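Local coordinates for formate dehydrogenase (Staphylococcus aureus, PDB 6TTB) that catalyses the NAD-dependent oxidation of formate to carbon dioxide, as a member of the D-isomer specific 2-hydroxyacid dehydrogenase family, at the interface of chains A and B. Sequence-based numbering; all coordinates share one arbitrary frame. Chains: chain A/B, Formate dehydrogenase.

The interface of chains A and B. Residues chain A 146-147, 149, 326, 329, 332, 335; chain B 160, 184-185.
B:Arg160 pushes its guanidinium into chain A and meets A:Ser146 and A:Glu149, one turn apart on helix 144-160, in the dimer interface of a D-2-hydroxyacid dehydrogenase fold; family members typically pair through their NAD-binding domains, and the two-fold symmetric contact here fits that pattern. B:Arg160 NH2 gives A:Ser146 OG a nearly straight hydrogen bond of 2.6 Å, with the hydroxyl in the guanidinium plane. B:Arg160 NH1 forms a salt bridge with A:Glu149 OE1 at 2.7 Å, also at the guanidinium's edge; it is a hydrogen bond too, short but clearly bent. The carboxylate stands almost perpendicular to the guanidinium (89° between planes), and NH1 meets OE1 from above the carboxylate plane. A:Glu149 reaches it on an extended chain, whereas B:Arg160 bends at chi3 (60°) to turn its tip toward the helix.

Different branches of A:Thr329 serve the two charged pairs. Its CG2 methyl packs against the guanidinium, 3.6 Å from B:Arg160 CZ, while OG1 and CB face the chain of B:Glu185. That glutamate, in a loop, extends past the threonine at about a right angle and meets A:Arg335 of helix 330-348 tip to tip. A:Arg335 NH2 donates to the syn lone pair of B:Glu185 OE2 at 2.7 Å, while NH1 to OE1 is weak; the planes are skewed by 47°, so this is not a flat two-pronged pair.

Behind the first shell, A:Ser146 OG donates to the carbonyl A:Ser326 O at 2.5 Å. A:Ser146 OG also bonds to A:Thr329 OG1 at 2.9 Å; with the serine proton given to the carbonyl, the threonine hydroxyl would have to donate. That would leave the serine oxygen to accept from B:Arg160 NH2 and, in that case, from A:Thr329 OG1.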
# COMPACT_ATOMS: atom_id res chain seq x y z
N SER A 146 13.13 3.56 5.38
CA SER A 146 12.69 2.73 4.29
C SER A 146 11.68 1.73 4.78
O SER A 146 10.64 1.54 4.12
CB SER A 146 13.84 2.02 3.66
OG SER A 146 13.48 1.51 2.39
N VAL A 147 12.02 1.05 5.88
CA VAL A 147 11.19 -0.05 6.37
C VAL A 147 9.87 0.51 6.89
O VAL A 147 8.80 -0.04 6.61
CB VAL A 147 11.96 -0.93 7.39
CG1 VAL A 147 11.13 -2.00 8.00
CG2 VAL A 147 13.19 -1.55 6.75
N GLU A 149 8.26 3.10 5.69
CA GLU A 149 7.48 3.35 4.48
C GLU A 149 6.90 2.02 4.01
O GLU A 149 5.71 1.88 3.70
CB GLU A 149 8.35 3.93 3.37
CG GLU A 149 8.97 5.26 3.66
CD GLU A 149 9.80 5.86 2.50
OE1 GLU A 149 9.91 5.20 1.46
OE2 GLU A 149 10.30 7.04 2.62
N SER A 326 13.06 -4.19 1.33
CA SER A 326 12.47 -2.98 1.88
C SER A 326 13.57 -2.16 2.53
O SER A 326 13.61 -0.94 2.35
CB SER A 326 11.28 -3.26 2.86
OG SER A 326 11.76 -3.50 4.19
N THR A 329 16.13 -0.49 -0.43
CA THR A 329 15.85 0.61 -1.37
C THR A 329 17.17 1.22 -1.83
O THR A 329 18.16 1.10 -1.14
CB THR A 329 15.02 1.75 -0.76
OG1 THR A 329 15.52 2.23 0.49
CG2 THR A 329 13.55 1.44 -0.72
N ALA A 332 18.73 3.48 0.68
CA ALA A 332 19.21 2.56 1.70
C ALA A 332 20.59 2.00 1.30
O ALA A 332 21.46 1.90 2.12
CB ALA A 332 18.18 1.47 1.91
N ARG A 335 23.40 4.28 2.17
CA ARG A 335 23.60 4.35 3.61
C ARG A 335 24.42 3.15 4.07
O ARG A 335 25.44 3.36 4.71
CB ARG A 335 22.32 4.67 4.35
CG ARG A 335 22.28 6.12 4.88
CD ARG A 335 21.13 7.06 4.41
NE ARG A 335 19.93 6.36 4.74
CZ ARG A 335 18.76 6.47 4.13
NH1 ARG A 335 18.58 7.33 3.15
NH2 ARG A 335 17.75 5.69 4.52
N ARG B 160 8.94 2.94 -4.10
CA ARG B 160 9.26 1.58 -3.69
C ARG B 160 8.73 0.74 -4.84
O ARG B 160 7.72 1.12 -5.44
CB ARG B 160 8.50 1.26 -2.41
CG ARG B 160 8.53 2.35 -1.34
CD ARG B 160 8.27 1.89 0.10
NE ARG B 160 9.25 0.92 0.54
CZ ARG B 160 10.42 1.30 1.10
NH1 ARG B 160 10.66 2.59 1.31
NH2 ARG B 160 11.31 0.40 1.54
N HIS B 184 13.02 2.98 -4.41
CA HIS B 184 13.38 4.28 -3.85
C HIS B 184 12.63 4.51 -2.56
O HIS B 184 11.50 4.06 -2.41
CB HIS B 184 12.94 5.38 -4.80
CG HIS B 184 13.84 5.47 -5.97
ND1 HIS B 184 15.08 6.11 -5.89
CD2 HIS B 184 13.72 4.95 -7.22
CE1 HIS B 184 15.69 6.02 -7.07
NE2 HIS B 184 14.88 5.28 -7.90
N GLU B 185 13.25 5.25 -1.65
CA GLU B 185 12.50 5.78 -0.53
C GLU B 185 11.64 6.92 -1.06
O GLU B 185 12.03 7.66 -1.97
CB GLU B 185 13.44 6.25 0.54
CG GLU B 185 14.34 5.15 1.01
CD GLU B 185 15.22 5.65 2.14
OE1 GLU B 185 15.43 6.88 2.21
OE2 GLU B 185 15.68 4.82 2.95